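Alginase (Pseudoalteromonas, PDB 4Q8K) is a polysaccharide lyase of family 18 that degrades alginate, probably by beta-elimination at its glycosidic bonds, and carries a bound calcium ion. Local coordinates at residues S236-S241 and F285-V290; Y191-S196 and V362-E367; F154-E157 and P161-L164. All blocks are in the same frame, centred on the assembly; numbering follows the deposited sequence.

Contact 1 of 3, residues S236-S241 and F285-V290. With SO4 (sulfate ion), chain C.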
loop_
_atom_site.group_PDB
_atom_site.type_symbol
_atom_site.label_atom_id
_atom_site.label_comp_id
_atom_site.label_asym_id
_atom_site.label_seq_id
_atom_site.Cartn_x
_atom_site.Cartn_y
_atom_site.Cartn_z
ATOM N N SER A 236 9.664 -1.134 -1.757
ATOM C CA SER A 236 8.762 -0.547 -2.729
ATOM C C SER A 236 7.493 -0.107 -2.015
ATOM O O SER A 236 7.036 -0.775 -1.102
ATOM C CB SER A 236 8.421 -1.553 -3.835
ATOM O OG SER A 236 7.364 -2.410 -3.435
ATOM N N LYS A 237 6.936 1.026 -2.425
ATOM C CA LYS A 237 5.682 1.500 -1.856
ATOM C C LYS A 237 4.855 2.176 -2.935
ATOM O O LYS A 237 5.368 3.004 -3.684
ATOM C CB LYS A 237 5.942 2.491 -0.720
ATOM C CG LYS A 237 6.530 1.868 0.526
ATOM C CD LYS A 237 7.008 2.934 1.502
ATOM C CE LYS A 237 8.239 3.665 0.961
ATOM N NZ LYS A 237 8.725 4.702 1.915
ATOM N N VAL A 238 3.588 1.812 -3.026
ATOM C CA VAL A 238 2.674 2.454 -3.966
ATOM C C VAL A 238 1.672 3.253 -3.156
ATOM O O VAL A 238 1.061 2.718 -2.218
ATOM C CB VAL A 238 1.917 1.435 -4.820
ATOM C CG1 VAL A 238 0.960 2.137 -5.774
ATOM C CG2 VAL A 238 2.902 0.559 -5.596
ATOM N N TYR A 239 1.502 4.526 -3.516
ATOM C CA TYR A 239 0.671 5.442 -2.730
ATOM C C TYR A 239 -0.527 5.956 -3.500
ATOM O O TYR A 239 -0.488 6.131 -4.720
ATOM C CB TYR A 239 1.444 6.699 -2.331
ATOM C CG TYR A 239 2.663 6.530 -1.463
ATOM C CD1 TYR A 239 3.840 6.019 -1.983
ATOM C CD2 TYR A 239 2.648 6.936 -0.123
ATOM C CE1 TYR A 239 4.967 5.890 -1.209
ATOM C CE2 TYR A 239 3.784 6.811 0.665
ATOM C CZ TYR A 239 4.931 6.284 0.120
ATOM O OH TYR A 239 6.065 6.153 0.886
ATOM N N VAL A 240 -1.575 6.252 -2.748
ATOM C CA VAL A 240 -2.687 7.053 -3.225
ATOM C C VAL A 240 -2.794 8.215 -2.227
ATOM O O VAL A 240 -3.058 8.007 -1.044
ATOM C CB VAL A 240 -3.993 6.249 -3.287
ATOM C CG1 VAL A 240 -5.143 7.130 -3.754
ATOM C CG2 VAL A 240 -3.833 5.044 -4.213
ATOM N N SER A 241 -2.554 9.432 -2.705
ATOM C CA SER A 241 -2.127 10.511 -1.814
ATOM C C SER A 241 -2.645 11.879 -2.242
ATOM O O SER A 241 -2.504 12.266 -3.400
ATOM C CB SER A 241 -0.591 10.528 -1.769
ATOM O OG SER A 241 -0.084 11.625 -1.039
ATOM N N PHE A 285 -8.579 2.115 -11.037
ATOM C CA PHE A 285 -7.437 1.955 -11.937
ATOM C C PHE A 285 -6.880 0.543 -11.836
ATOM O O PHE A 285 -7.268 -0.222 -10.951
ATOM C CB PHE A 285 -6.351 2.994 -11.640
ATOM C CG PHE A 285 -5.677 2.825 -10.290
ATOM C CD1 PHE A 285 -6.223 3.369 -9.145
ATOM C CD2 PHE A 285 -4.464 2.156 -10.187
ATOM C CE1 PHE A 285 -5.586 3.223 -7.917
ATOM C CE2 PHE A 285 -3.826 2.011 -8.976
ATOM C CZ PHE A 285 -4.380 2.546 -7.834
ATOM N N ASN A 286 -5.984 0.193 -12.752
ATOM C CA ASN A 286 -5.355 -1.113 -12.725
ATOM C C ASN A 286 -3.950 -1.019 -12.161
ATOM O O ASN A 286 -3.165 -0.152 -12.558
ATOM C CB ASN A 286 -5.313 -1.714 -14.135
ATOM C CG ASN A 286 -5.003 -3.200 -14.128
ATOM O OD1 ASN A 286 -5.877 -4.022 -13.844
ATOM N ND2 ASN A 286 -3.762 -3.555 -14.447
ATOM N N LEU A 287 -3.638 -1.910 -11.226
ATOM C CA LEU A 287 -2.326 -1.942 -10.600
ATOM C C LEU A 287 -1.607 -3.253 -10.895
ATOM O O LEU A 287 -2.146 -4.329 -10.668
ATOM C CB LEU A 287 -2.444 -1.764 -9.080
ATOM C CG LEU A 287 -1.126 -1.812 -8.300
ATOM C CD1 LEU A 287 -0.222 -0.649 -8.651
ATOM C CD2 LEU A 287 -1.423 -1.812 -6.794
ATOM N N ARG A 288 -0.387 -3.158 -11.402
ATOM C CA ARG A 288 0.449 -4.344 -11.583
ATOM C C ARG A 288 1.827 -4.113 -10.978
ATOM O O ARG A 288 2.533 -3.179 -11.352
ATOM C CB ARG A 288 0.575 -4.730 -13.066
ATOM C CG ARG A 288 1.294 -6.062 -13.295
ATOM C CD ARG A 288 1.063 -6.591 -14.721
ATOM N NE ARG A 288 1.535 -7.967 -14.887
ATOM C CZ ARG A 288 2.708 -8.278 -15.421
ATOM N NH1 ARG A 288 3.093 -9.545 -15.542
ATOM N NH2 ARG A 288 3.501 -7.307 -15.844
ATOM N N VAL A 289 2.203 -4.972 -10.039
ATOM C CA VAL A 289 3.502 -4.887 -9.397
ATOM C C VAL A 289 4.251 -6.172 -9.680
ATOM O O VAL A 289 3.753 -7.259 -9.391
ATOM C CB VAL A 289 3.360 -4.720 -7.866
ATOM C CG1 VAL A 289 4.722 -4.652 -7.207
ATOM C CG2 VAL A 289 2.552 -3.473 -7.552
ATOM N N VAL A 290 5.441 -6.044 -10.252
ATOM C CA VAL A 290 6.270 -7.205 -10.539
ATOM C C VAL A 290 7.610 -7.095 -9.839
ATOM O O VAL A 290 8.273 -6.063 -9.917
ATOM C CB VAL A 290 6.526 -7.346 -12.054
ATOM C CG1 VAL A 290 7.340 -8.599 -12.331
ATOM C CG2 VAL A 290 5.206 -7.359 -12.819
HETATM S S SO4 C . 6.631 9.265 3.100
HETATM O O1 SO4 C . 5.568 9.792 2.267
HETATM O O2 SO4 C . 6.717 10.010 4.352
HETATM O O3 SO4 C . 6.301 7.864 3.371
HETATM O O4 SO4 C . 7.912 9.339 2.397
#
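Phe285 opens the row of residues that face strand 236-241, its ring tip directed at Val240: CZ lies 4.4 Å from Val240 CG2, and the methyl approaches the ring obliquely. The ring of Phe285 also stacks with that of Phe301, while Val240 packs on Phe258 and Val214; the bound calcium ion is about 10 Å from the Val240 side chain. Two residues on, Leu287 returns to the interface, with CG anti to its backbone N (chi1 179°). This sends CD1 to within 4.2 Å of Val238 CG1, the two side chains lying alongside one another and pointing opposite ways. Val289 closes the row, its CG2 standing 4.5 Å from Val238 CG2, so that the two methyls of Val238 are divided between Leu287 and Val289.

The two strands run antiparallel at 170°, but their axes are 10.3 Å apart, a separation spanned by side chains of two sheets facing each other and not by backbone pairing. Strand 236-241 has a different character on its other side. There the Tyr239 hydroxyl donates to sulfate O3 (OH to O3, 3.0 Å), and Lys221 also binds the ion. Lys237 NZ makes a weak bond to Tyr239 OH at 3.2 Å, its stronger partner being Glu271. The sulfate probably comes from the crystallisation liquor. The chemistry thus differs between the two sides of the strand: Val238, Val240, Phe285, Leu287 and Val289 meet in the interior of a beta-sandwich through dispersion contacts alone, while on the other side Tyr239 holds the sulfate and Lys237 pairs with Glu271.

Contact 2 of 3, residues Y191-S196 and V362-E367; sequences YKVKES and VSYTRE
Val193 lays its CG1 methyl over one face of the Arg366 guanidinium, 3.8 Å above the plane and off the centre of the group. The closest pair is Val193 CG1 to Arg366 NH1 at 3.9 Å, with Arg366 CZ only slightly farther from the same methyl. The other branch, Val193 CG2, meets Tyr364 OH at 3.9 Å, the valine and the tyrosine coming together nearly perpendicular. These van der Waals contacts are all that joins 191-196 to 362-367, and one valine makes them.

The polar interactions instead order the groups on which the valine rests. Arg366 NH1 donates to Tyr364 OH over 3.2 Å with an N-H...O angle of 148°, and the hydroxyl lies only 8° out of the guanidinium plane, a geometry that fixes the turn of the flat group. Arg366 reaches this place with its chain extended from CG to NE. Its NH2 is held by Leu197 O, just past 191-196, and Tyr364 OH is also hydrogen-bonded to Glu206 OE1. Shortening Arg366 to an alanine is likely to leave Leu197 O without this donor, strip the flat cover from Val193 CG1 and leave the Tyr364 hydroxyl with Glu206 but without its second partner.

Around this cluster the two sheets of the sandwich face each other. Strand 154-157 sends Phe154 against Val193 and edge-to-face with Tyr364, and Phe317 of strand 316-319 touches the same two residues. Strand 204-216, which supplies Glu206, pairs beside strand 355-368 in the opposite sheet.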
loop_
_atom_site.group_PDB
_atom_site.type_symbol
_atom_site.label_atom_id
_atom_site.label_comp_id
_atom_site.label_asym_id
_atom_site.label_seq_id
_atom_site.Cartn_x
_atom_site.Cartn_y
_atom_site.Cartn_z
ATOM N N TYR A 191 -2.893 -7.342 3.871
ATOM C CA TYR A 191 -2.382 -8.707 3.834
ATOM C C TYR A 191 -0.866 -8.656 3.669
ATOM O O TYR A 191 -0.344 -7.762 3.002
ATOM C CB TYR A 191 -2.971 -9.477 2.653
ATOM C CG TYR A 191 -4.403 -9.936 2.812
ATOM C CD1 TYR A 191 -4.726 -10.991 3.659
ATOM C CD2 TYR A 191 -5.429 -9.339 2.088
ATOM C CE1 TYR A 191 -6.028 -11.422 3.784
ATOM C CE2 TYR A 191 -6.732 -9.756 2.212
ATOM C CZ TYR A 191 -7.026 -10.802 3.062
ATOM O OH TYR A 191 -8.328 -11.218 3.189
ATOM N N LYS A 192 -0.161 -9.619 4.260
ATOM C CA LYS A 192 1.290 -9.685 4.138
ATOM C C LYS A 192 1.767 -11.116 3.900
ATOM O O LYS A 192 1.237 -12.055 4.483
ATOM C CB LYS A 192 1.959 -9.124 5.395
ATOM C CG LYS A 192 1.491 -9.796 6.685
ATOM C CD LYS A 192 2.294 -9.339 7.890
ATOM C CE LYS A 192 1.782 -10.032 9.166
ATOM N NZ LYS A 192 2.580 -9.626 10.362
ATOM N N VAL A 193 2.768 -11.287 3.040
ATOM C CA VAL A 193 3.351 -12.610 2.869
ATOM C C VAL A 193 3.849 -13.112 4.220
ATOM O O VAL A 193 4.593 -12.417 4.918
ATOM C CB VAL A 193 4.507 -12.596 1.851
ATOM C CG1 VAL A 193 5.197 -13.961 1.785
ATOM C CG2 VAL A 193 4.008 -12.174 0.461
ATOM N N LYS A 194 3.496 -14.322 4.572
ATOM C CA LYS A 194 3.847 -14.832 5.872
ATOM C C LYS A 194 5.305 -15.062 6.115
ATOM O O LYS A 194 6.038 -15.339 5.229
ATOM C CB LYS A 194 3.029 -16.063 6.173
ATOM C CG LYS A 194 3.495 -17.284 5.447
ATOM C CD LYS A 194 2.713 -18.520 5.875
ATOM C CE LYS A 194 1.288 -18.465 5.433
ATOM N NZ LYS A 194 0.560 -19.686 5.823
ATOM N N GLU A 195 5.705 -14.937 7.348
ATOM C CA GLU A 195 7.106 -14.971 7.713
ATOM C C GLU A 195 7.876 -16.169 7.145
ATOM O O GLU A 195 9.021 -16.025 6.721
ATOM C CB GLU A 195 7.224 -14.950 9.234
ATOM C CG GLU A 195 8.582 -14.533 9.758
ATOM C CD GLU A 195 8.571 -14.384 11.268
ATOM O OE1 GLU A 195 7.832 -15.146 11.927
ATOM O OE2 GLU A 195 9.283 -13.499 11.792
ATOM N N SER A 196 7.248 -17.344 7.144
ATOM C CA SER A 196 7.980 -18.571 6.833
ATOM C C SER A 196 8.376 -18.654 5.367
ATOM O O SER A 196 9.297 -19.390 5.012
ATOM C CB SER A 196 7.187 -19.820 7.240
ATOM O OG SER A 196 6.013 -19.978 6.460
ATOM N N VAL A 362 -8.153 -9.878 -8.870
ATOM C CA VAL A 362 -6.871 -9.955 -8.205
ATOM C C VAL A 362 -6.121 -11.222 -8.596
ATOM O O VAL A 362 -6.710 -12.300 -8.670
ATOM C CB VAL A 362 -7.061 -9.931 -6.686
ATOM C CG1 VAL A 362 -5.719 -9.958 -5.972
ATOM C CG2 VAL A 362 -7.865 -8.696 -6.292
ATOM N N SER A 363 -4.825 -11.088 -8.851
ATOM C CA SER A 363 -3.968 -12.255 -9.012
ATOM C C SER A 363 -2.636 -12.074 -8.294
ATOM O O SER A 363 -2.140 -10.965 -8.131
ATOM C CB SER A 363 -3.759 -12.598 -10.491
ATOM O OG SER A 363 -3.173 -11.513 -11.182
ATOM N N TYR A 364 -2.092 -13.166 -7.810
ATOM C CA TYR A 364 -0.789 -13.158 -7.206
ATOM C C TYR A 364 -0.060 -14.430 -7.548
ATOM O O TYR A 364 -0.582 -15.481 -7.389
ATOM C CB TYR A 364 -0.852 -13.007 -5.687
ATOM C CG TYR A 364 0.483 -12.949 -5.059
ATOM C CD1 TYR A 364 1.259 -11.826 -5.117
ATOM C CD2 TYR A 364 0.996 -14.041 -4.427
ATOM C CE1 TYR A 364 2.494 -11.796 -4.528
ATOM C CE2 TYR A 364 2.223 -14.029 -3.857
ATOM C CZ TYR A 364 2.980 -12.920 -3.906
ATOM O OH TYR A 364 4.210 -12.963 -3.350
ATOM N N THR A 365 1.151 -14.297 -8.042
ATOM C CA THR A 365 2.001 -15.452 -8.249
ATOM C C THR A 365 3.335 -15.230 -7.620
ATOM O O THR A 365 3.836 -14.145 -7.599
ATOM C CB THR A 365 2.228 -15.774 -9.737
ATOM O OG1 THR A 365 3.109 -14.821 -10.279
ATOM C CG2 THR A 365 0.992 -15.748 -10.508
ATOM N N ARG A 366 3.905 -16.321 -7.142
ATOM C CA ARG A 366 5.139 -16.314 -6.436
ATOM C C ARG A 366 5.949 -17.566 -6.754
ATOM O O ARG A 366 5.506 -18.647 -6.521
ATOM C CB ARG A 366 4.853 -16.308 -4.955
ATOM C CG ARG A 366 6.044 -16.314 -4.054
ATOM C CD ARG A 366 5.593 -16.447 -2.607
ATOM N NE ARG A 366 6.711 -16.335 -1.706
ATOM C CZ ARG A 366 7.261 -15.197 -1.357
ATOM N NH1 ARG A 366 6.779 -14.085 -1.817
ATOM N NH2 ARG A 366 8.280 -15.184 -0.560
ATOM N N GLU A 367 7.119 -17.376 -7.328
ATOM C CA GLU A 367 8.083 -18.449 -7.534
ATOM C C GLU A 367 9.446 -18.148 -6.963
ATOM O O GLU A 367 10.008 -17.112 -7.166
ATOM C CB GLU A 367 8.200 -18.836 -9.003
ATOM C CG GLU A 367 8.063 -17.715 -9.987
ATOM C CD GLU A 367 7.042 -17.997 -11.065
ATOM O OE1 GLU A 367 6.005 -18.591 -10.763
ATOM O OE2 GLU A 367 7.287 -17.626 -12.221
#

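Contact 3 of 3, residues F154-E157 and P161-L164; sequences FDLE and PNPL
Leu156 meets the ring of Pro163 end-on with one branch, Leu156 CD1 standing 3.7 Å from Pro163 CG. The second branch serves a different neighbour: Leu156 CD2 lies 3.7 Å from Asn162 ND2, and the leucine runs at a slant past the asparagine. Pro163 CD comes close to both branches, at 3.8 Å from Leu156 CD1 and 3.9 Å from Leu156 CD2, so the fork of the leucine straddles the CD corner of the ring. With CG anti to the backbone N (chi1 176°), Leu156 extends out of its strand far enough to bridge to the loop, where Leu156 CA and Asn162 CA are 8.6 Å apart.

The asparagine amide is shared between two tasks. While ND2 faces the leucine methyl, Asn162 OD1 accepts from Leu164 N at 2.8 Å, the N-H...O angle being 155° and the donor tilted 29° from the carbonyl plane. The bond ties down the amide and folds the backbone around Pro163, whose ring also meets Tyr191 and Leu170.

A side-chain oxygen of Asn162 that accepts from the backbone N of the second residue on makes an Asx turn. Here it shapes the short connection between strand 154-157 of one sheet and strand 164-166 at the edge of the other, a crossing consistent with the two-sheet, jelly-roll-like sandwich of the concanavalin-type alginate lyases.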
loop_
_atom_site.group_PDB
_atom_site.type_symbol
_atom_site.label_atom_id
_atom_site.label_comp_id
_atom_site.label_asym_id
_atom_site.label_seq_id
_atom_site.Cartn_x
_atom_site.Cartn_y
_atom_site.Cartn_z
ATOM N N PHE A 154 -0.675 -15.499 2.487
ATOM C CA PHE A 154 -0.868 -14.211 3.170
ATOM C C PHE A 154 -1.471 -14.319 4.561
ATOM O O PHE A 154 -2.424 -15.061 4.768
ATOM C CB PHE A 154 -1.748 -13.283 2.330
ATOM C CG PHE A 154 -1.088 -12.823 1.059
ATOM C CD1 PHE A 154 -0.256 -11.715 1.057
ATOM C CD2 PHE A 154 -1.282 -13.516 -0.124
ATOM C CE1 PHE A 154 0.369 -11.295 -0.108
ATOM C CE2 PHE A 154 -0.661 -13.108 -1.295
ATOM C CZ PHE A 154 0.166 -11.990 -1.285
ATOM N N ASP A 155 -0.915 -13.536 5.484
ATOM C CA ASP A 155 -1.479 -13.329 6.825
ATOM C C ASP A 155 -2.273 -12.037 6.835
ATOM O O ASP A 155 -1.874 -11.063 6.193
ATOM C CB ASP A 155 -0.375 -13.200 7.864
ATOM C CG ASP A 155 0.217 -14.534 8.256
ATOM O OD1 ASP A 155 -0.446 -15.561 8.029
ATOM O OD2 ASP A 155 1.339 -14.557 8.792
ATOM N N LEU A 156 -3.375 -12.016 7.580
ATOM C CA LEU A 156 -4.239 -10.837 7.638
ATOM C C LEU A 156 -3.874 -9.908 8.796
ATOM O O LEU A 156 -3.614 -10.361 9.904
ATOM C CB LEU A 156 -5.710 -11.253 7.736
ATOM C CG LEU A 156 -6.742 -10.128 7.906
ATOM C CD1 LEU A 156 -6.704 -9.195 6.700
ATOM C CD2 LEU A 156 -8.149 -10.692 8.097
ATOM N N GLU A 157 -3.846 -8.607 8.517
ATOM C CA GLU A 157 -3.634 -7.582 9.532
ATOM C C GLU A 157 -4.907 -6.765 9.602
ATOM O O GLU A 157 -5.206 -5.995 8.688
ATOM C CB GLU A 157 -2.466 -6.658 9.154
ATOM C CG GLU A 157 -1.124 -7.337 8.977
ATOM C CD GLU A 157 -0.124 -6.426 8.295
ATOM O OE1 GLU A 157 0.694 -5.788 8.997
ATOM O OE2 GLU A 157 -0.168 -6.348 7.055
ATOM N N PRO A 161 -13.476 -5.628 9.931
ATOM C CA PRO A 161 -14.121 -6.753 9.255
ATOM C C PRO A 161 -13.155 -7.455 8.307
ATOM O O PRO A 161 -12.132 -6.883 7.919
ATOM C CB PRO A 161 -15.224 -6.077 8.451
ATOM C CG PRO A 161 -14.639 -4.741 8.106
ATOM C CD PRO A 161 -13.829 -4.338 9.311
ATOM N N ASN A 162 -13.476 -8.689 7.942
ATOM C CA ASN A 162 -12.657 -9.411 6.981
ATOM C C ASN A 162 -12.761 -8.732 5.614
ATOM O O ASN A 162 -13.832 -8.263 5.225
ATOM C CB ASN A 162 -13.064 -10.890 6.909
ATOM C CG ASN A 162 -12.130 -11.713 6.030
ATOM O OD1 ASN A 162 -12.280 -11.747 4.809
ATOM N ND2 ASN A 162 -11.161 -12.385 6.653
ATOM N N PRO A 163 -11.635 -8.658 4.889
ATOM C CA PRO A 163 -11.622 -7.996 3.581
ATOM C C PRO A 163 -12.497 -8.687 2.536
ATOM O O PRO A 163 -12.987 -8.017 1.631
ATOM C CB PRO A 163 -10.146 -8.075 3.175
ATOM C CG PRO A 163 -9.411 -8.103 4.462
ATOM C CD PRO A 163 -10.275 -8.943 5.372
ATOM N N LEU A 164 -12.690 -9.998 2.657
ATOM C CA LEU A 164 -13.460 -10.746 1.660
ATOM C C LEU A 164 -14.957 -10.549 1.872
ATOM O O LEU A 164 -15.565 -11.232 2.702
ATOM C CB LEU A 164 -13.109 -12.238 1.707
ATOM C CG LEU A 164 -13.475 -13.079 0.477
ATOM C CD1 LEU A 164 -12.631 -12.668 -0.727
ATOM C CD2 LEU A 164 -13.296 -14.569 0.761
#

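In the fold
Contacts 1 and 2 both join the two facing sheets of the sandwich, but at different depths. The centre of contact 1 is about 7 Å from the centre of the chain, and the contact is wholly apolar across the interface; contact 2, its centre about 14 Å from that of the chain and also buried, places an arginine and a tyrosine hydroxyl against a single valine. Contact 3 is equally far from the centre but only partly buried, and it ties a strand to the loop that follows it. Contacts 2 and 3 touch, since strands 154-157 and 186-193 are sheet neighbours: Lys192 O lies 2.8 Å from Asp155 N. Contact 1 stays separate from both, its nearest atoms about 7 Å from contact 2.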